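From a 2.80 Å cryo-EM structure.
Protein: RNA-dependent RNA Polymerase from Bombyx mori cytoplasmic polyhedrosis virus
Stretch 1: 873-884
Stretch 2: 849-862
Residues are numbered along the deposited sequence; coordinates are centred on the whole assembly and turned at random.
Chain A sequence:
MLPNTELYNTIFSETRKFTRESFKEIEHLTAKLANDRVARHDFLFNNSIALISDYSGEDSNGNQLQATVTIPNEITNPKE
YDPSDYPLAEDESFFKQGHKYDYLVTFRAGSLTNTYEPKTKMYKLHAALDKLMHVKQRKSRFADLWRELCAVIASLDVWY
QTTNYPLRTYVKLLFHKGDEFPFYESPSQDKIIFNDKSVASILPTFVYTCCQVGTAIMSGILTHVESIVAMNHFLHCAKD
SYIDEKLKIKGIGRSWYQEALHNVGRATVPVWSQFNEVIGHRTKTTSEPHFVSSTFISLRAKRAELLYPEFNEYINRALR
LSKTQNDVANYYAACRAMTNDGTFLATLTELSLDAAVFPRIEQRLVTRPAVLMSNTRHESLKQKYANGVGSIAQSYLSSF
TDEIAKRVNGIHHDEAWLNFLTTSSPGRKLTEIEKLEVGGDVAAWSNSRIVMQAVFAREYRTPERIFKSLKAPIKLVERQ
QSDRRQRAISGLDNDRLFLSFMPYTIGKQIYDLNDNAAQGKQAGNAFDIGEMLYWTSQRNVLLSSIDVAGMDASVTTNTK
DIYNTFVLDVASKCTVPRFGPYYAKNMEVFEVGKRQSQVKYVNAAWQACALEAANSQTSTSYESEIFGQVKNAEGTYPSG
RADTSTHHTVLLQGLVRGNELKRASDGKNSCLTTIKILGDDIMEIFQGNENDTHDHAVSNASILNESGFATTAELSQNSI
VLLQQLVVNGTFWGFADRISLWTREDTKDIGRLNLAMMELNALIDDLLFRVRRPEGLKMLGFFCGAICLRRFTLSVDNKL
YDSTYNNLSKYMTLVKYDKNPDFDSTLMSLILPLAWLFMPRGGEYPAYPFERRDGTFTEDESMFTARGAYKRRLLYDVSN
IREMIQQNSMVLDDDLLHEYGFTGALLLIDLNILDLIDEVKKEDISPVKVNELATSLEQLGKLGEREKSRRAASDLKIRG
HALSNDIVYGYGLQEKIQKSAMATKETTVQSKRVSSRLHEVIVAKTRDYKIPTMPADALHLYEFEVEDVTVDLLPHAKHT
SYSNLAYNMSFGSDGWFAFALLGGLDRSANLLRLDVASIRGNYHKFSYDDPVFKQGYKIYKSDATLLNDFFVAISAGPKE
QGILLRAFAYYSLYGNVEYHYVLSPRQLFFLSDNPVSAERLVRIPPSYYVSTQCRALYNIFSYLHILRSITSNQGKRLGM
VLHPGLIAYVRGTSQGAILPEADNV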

# COMPACT_ATOMS: atom_id res chain seq x y z
N ARG A 873 13.29 21.02 33.56
CA ARG A 873 12.93 21.34 34.94
C ARG A 873 13.56 20.37 35.94
O ARG A 873 13.63 20.69 37.13
CB ARG A 873 11.40 21.34 35.06
CG ARG A 873 10.83 21.93 36.33
CD ARG A 873 9.32 21.93 36.28
NE ARG A 873 8.75 22.44 37.52
CZ ARG A 873 8.42 21.67 38.56
NH1 ARG A 873 8.60 20.36 38.50
NH2 ARG A 873 7.92 22.22 39.65
N LEU A 874 14.05 19.21 35.49
CA LEU A 874 14.73 18.29 36.40
C LEU A 874 16.07 18.86 36.87
O LEU A 874 16.49 18.57 38.00
CB LEU A 874 14.93 16.94 35.72
CG LEU A 874 15.46 15.79 36.57
CD1 LEU A 874 14.46 15.45 37.66
CD2 LEU A 874 15.78 14.59 35.71
N LEU A 875 16.71 19.69 36.04
CA LEU A 875 17.94 20.37 36.43
C LEU A 875 17.73 21.28 37.63
O LEU A 875 18.61 21.42 38.47
CB LEU A 875 18.48 21.20 35.27
CG LEU A 875 18.88 20.55 33.95
CD1 LEU A 875 19.23 21.63 32.94
CD2 LEU A 875 20.04 19.60 34.15
N TYR A 876 16.56 21.90 37.71
CA TYR A 876 16.22 22.79 38.81
C TYR A 876 15.60 22.05 39.97
O TYR A 876 15.76 22.48 41.12
CB TYR A 876 15.27 23.87 38.30
CG TYR A 876 15.91 24.80 37.31
CD1 TYR A 876 16.64 25.90 37.73
CD2 TYR A 876 15.82 24.56 35.94
CE1 TYR A 876 17.23 26.75 36.82
CE2 TYR A 876 16.41 25.40 35.03
CZ TYR A 876 17.12 26.49 35.48
OH TYR A 876 17.72 27.34 34.58
N ASP A 877 14.91 20.94 39.70
CA ASP A 877 14.35 20.12 40.76
C ASP A 877 15.45 19.44 41.57
O ASP A 877 15.33 19.30 42.79
CB ASP A 877 13.41 19.07 40.16
CG ASP A 877 12.50 18.43 41.19
OD1 ASP A 877 12.52 18.84 42.37
OD2 ASP A 877 11.76 17.50 40.81
N VAL A 878 16.55 19.03 40.92
CA VAL A 878 17.69 18.49 41.66
C VAL A 878 18.37 19.59 42.48
O VAL A 878 18.86 19.33 43.59
CB VAL A 878 18.64 17.78 40.67
CG1 VAL A 878 19.93 17.34 41.33
CG2 VAL A 878 17.97 16.56 40.09
N SER A 879 18.31 20.83 42.01
CA SER A 879 18.93 21.97 42.68
C SER A 879 18.11 22.52 43.85
O SER A 879 18.39 23.65 44.28
CB SER A 879 19.20 23.09 41.67
OG SER A 879 20.11 22.66 40.68
N ASN A 880 17.14 21.76 44.37
CA ASN A 880 16.28 22.11 45.51
C ASN A 880 15.52 23.41 45.25
O ASN A 880 15.79 24.47 45.82
CB ASN A 880 17.07 22.17 46.83
CG ASN A 880 16.17 22.08 48.05
OD1 ASN A 880 14.95 22.00 47.93
ND2 ASN A 880 16.78 22.08 49.23
N ILE A 881 14.58 23.28 44.32
CA ILE A 881 13.83 24.40 43.77
C ILE A 881 12.97 25.10 44.83
O ILE A 881 12.74 26.31 44.76
CB ILE A 881 13.00 23.88 42.58
CG1 ILE A 881 12.22 24.96 41.85
CG2 ILE A 881 12.15 22.70 42.99
CD1 ILE A 881 11.74 24.45 40.54
N ARG A 882 12.53 24.36 45.86
CA ARG A 882 11.82 24.98 46.98
C ARG A 882 12.75 25.88 47.77
O ARG A 882 12.39 27.02 48.13
CB ARG A 882 11.23 23.87 47.85
CG ARG A 882 10.25 24.28 48.95
CD ARG A 882 10.95 24.48 50.30
NE ARG A 882 11.74 23.32 50.69
CZ ARG A 882 12.74 23.36 51.57
NH1 ARG A 882 13.07 24.51 52.14
NH2 ARG A 882 13.41 22.26 51.87
N GLU A 883 13.96 25.40 48.07
CA GLU A 883 14.96 26.24 48.72
C GLU A 883 15.38 27.38 47.81
O GLU A 883 15.60 28.50 48.27
CB GLU A 883 16.17 25.41 49.13
CG GLU A 883 17.22 26.19 49.90
CD GLU A 883 18.39 25.34 50.32
OE1 GLU A 883 18.38 24.13 50.01
OE2 GLU A 883 19.31 25.88 50.95
N MET A 884 15.43 27.13 46.51
CA MET A 884 15.84 28.15 45.57
C MET A 884 14.79 29.25 45.41
O MET A 884 15.12 30.38 45.05
CB MET A 884 16.21 27.47 44.25
CG MET A 884 16.70 28.35 43.13
SD MET A 884 17.55 27.36 41.89
CE MET A 884 16.25 26.25 41.39
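Stretch 2 (849-862) PFERRDGTFTEDES

Stretch 2 has no regular helix or strand; it runs out and doubles back as a hairpin-like loop, tied by Thr858 N to Phe850 O (2.9 Å) and Arg852 N to Thr856 O (2.8 Å), with Gly855 at the bend taking positive phi (96°). This loop lies on the helix that carries Leu874 and Asp877 and on the turn that joins it to the helix beginning at Ile881, burying 518 Å² in all. In register, Val878 CA lies 5.6 Å from Arg852 CA and Asp877 CA 6.6 Å from Thr858 CA. The extended Arg852 side chain (m, t, t) holds Asp877 by both its backbone and its carboxylate, donating from NE to Asp877 O (2.8 Å) and from NH2 to Asp877 OD1 (2.4 Å, a very short salt bridge at the guanidinium edge). Arg852 NH1 turns back to its own loop and bonds Thr856 OG1 (3.1 Å), so the arginine braces the loop while holding the helix. Apolar packing brings Phe850 CE2 to 4.1 Å from Leu874 CD2, and Phe850 CB to 4.0 Å from Val878 CG2; Thr858 CG2 lies 4.2 Å from Val878 CG2. Farther along, Asp854 OD2 sits 2.4 Å from ND2 of Asn880, the N-cap residue, and 4.1 Å from Arg882 NH2, a purely electrostatic approach; Glu883 OE1, of like charge, is 3.7 Å from Asp854 OD2.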

# COMPACT_ATOMS: atom_id res chain seq x y z
N PRO A 849 13.80 8.85 41.38
CA PRO A 849 14.17 9.90 42.35
C PRO A 849 15.67 10.13 42.49
O PRO A 849 16.42 9.22 42.83
CB PRO A 849 13.56 9.38 43.66
CG PRO A 849 12.42 8.61 43.24
CD PRO A 849 12.80 7.94 41.96
N PHE A 850 16.09 11.36 42.22
CA PHE A 850 17.43 11.83 42.51
C PHE A 850 17.45 12.47 43.89
O PHE A 850 16.51 13.16 44.27
CB PHE A 850 17.90 12.84 41.47
CG PHE A 850 18.23 12.24 40.14
CD1 PHE A 850 19.47 11.68 39.91
CD2 PHE A 850 17.29 12.23 39.12
CE1 PHE A 850 19.78 11.12 38.69
CE2 PHE A 850 17.59 11.67 37.90
CZ PHE A 850 18.84 11.11 37.68
N GLU A 851 18.53 12.25 44.63
CA GLU A 851 18.63 12.83 45.96
C GLU A 851 19.18 14.25 45.88
O GLU A 851 20.12 14.53 45.13
CB GLU A 851 19.53 11.98 46.86
CG GLU A 851 19.50 12.42 48.32
CD GLU A 851 20.39 11.58 49.20
OE1 GLU A 851 21.08 10.68 48.68
OE2 GLU A 851 20.39 11.82 50.43
N ARG A 852 18.57 15.15 46.65
CA ARG A 852 19.03 16.52 46.75
C ARG A 852 20.13 16.60 47.82
O ARG A 852 20.57 15.58 48.36
CB ARG A 852 17.87 17.45 47.08
CG ARG A 852 16.78 17.48 46.03
CD ARG A 852 15.72 18.50 46.39
NE ARG A 852 14.63 18.54 45.42
CZ ARG A 852 13.50 17.87 45.54
NH1 ARG A 852 13.30 17.11 46.61
NH2 ARG A 852 12.55 17.97 44.62
N ARG A 853 20.56 17.81 48.14
CA ARG A 853 21.54 18.00 49.19
C ARG A 853 20.97 17.77 50.60
O ARG A 853 21.71 17.50 51.54
CB ARG A 853 22.14 19.41 49.12
CG ARG A 853 23.11 19.62 47.96
CD ARG A 853 24.01 20.81 48.22
NE ARG A 853 24.96 21.02 47.14
CZ ARG A 853 26.11 20.36 47.01
NH1 ARG A 853 26.45 19.44 47.90
NH2 ARG A 853 26.92 20.62 45.99
N ASP A 854 19.65 17.88 50.73
CA ASP A 854 19.01 17.82 52.04
C ASP A 854 18.62 16.42 52.46
O ASP A 854 18.20 16.23 53.61
CB ASP A 854 17.77 18.71 52.03
CG ASP A 854 18.10 20.16 51.82
OD1 ASP A 854 19.22 20.57 52.18
OD2 ASP A 854 17.24 20.89 51.28
N GLY A 855 18.73 15.44 51.57
CA GLY A 855 18.20 14.12 51.82
C GLY A 855 16.83 13.88 51.23
O GLY A 855 16.36 12.74 51.24
N THR A 856 16.18 14.93 50.73
CA THR A 856 14.93 14.76 50.02
C THR A 856 15.19 14.25 48.61
O THR A 856 16.30 14.33 48.08
CB THR A 856 14.14 16.07 49.98
OG1 THR A 856 14.92 17.07 49.31
CG2 THR A 856 13.81 16.53 51.38
N PHE A 857 14.14 13.73 48.00
CA PHE A 857 14.22 13.12 46.69
C PHE A 857 13.29 13.83 45.72
O PHE A 857 12.24 14.35 46.11
CB PHE A 857 13.87 11.63 46.76
CG PHE A 857 14.91 10.80 47.43
CD1 PHE A 857 15.95 10.26 46.70
CD2 PHE A 857 14.89 10.61 48.80
CE1 PHE A 857 16.92 9.50 47.31
CE2 PHE A 857 15.86 9.86 49.42
CZ PHE A 857 16.88 9.31 48.68
N THR A 858 13.68 13.85 44.45
CA THR A 858 12.77 14.27 43.41
C THR A 858 11.73 13.17 43.16
O THR A 858 11.77 12.09 43.74
CB THR A 858 13.53 14.58 42.12
OG1 THR A 858 14.16 13.40 41.63
CG2 THR A 858 14.58 15.64 42.37
N GLU A 859 10.78 13.46 42.28
CA GLU A 859 9.65 12.57 42.10
C GLU A 859 9.95 11.47 41.09
O GLU A 859 10.60 11.71 40.07
CB GLU A 859 8.43 13.38 41.67
CG GLU A 859 7.87 14.20 42.82
CD GLU A 859 6.82 15.18 42.38
OE1 GLU A 859 6.68 15.41 41.17
OE2 GLU A 859 6.11 15.72 43.27
N ASP A 860 9.49 10.26 41.40
CA ASP A 860 9.57 9.13 40.49
C ASP A 860 8.63 9.41 39.33
O ASP A 860 7.41 9.27 39.46
CB ASP A 860 9.19 7.84 41.22
CG ASP A 860 9.52 6.59 40.43
OD1 ASP A 860 10.06 6.68 39.31
OD2 ASP A 860 9.23 5.49 40.94
N GLU A 861 9.20 9.81 38.20
CA GLU A 861 8.41 10.34 37.10
C GLU A 861 7.61 9.22 36.44
O GLU A 861 8.16 8.20 36.04
CB GLU A 861 9.30 11.03 36.07
CG GLU A 861 9.99 12.25 36.62
CD GLU A 861 10.82 12.97 35.58
OE1 GLU A 861 10.92 12.46 34.45
OE2 GLU A 861 11.37 14.04 35.89
N SER A 862 6.30 9.43 36.36
CA SER A 862 5.38 8.37 35.99
C SER A 862 5.37 8.19 34.48
O SER A 862 6.10 8.84 33.74
CB SER A 862 3.99 8.69 36.53
OG SER A 862 3.07 7.66 36.23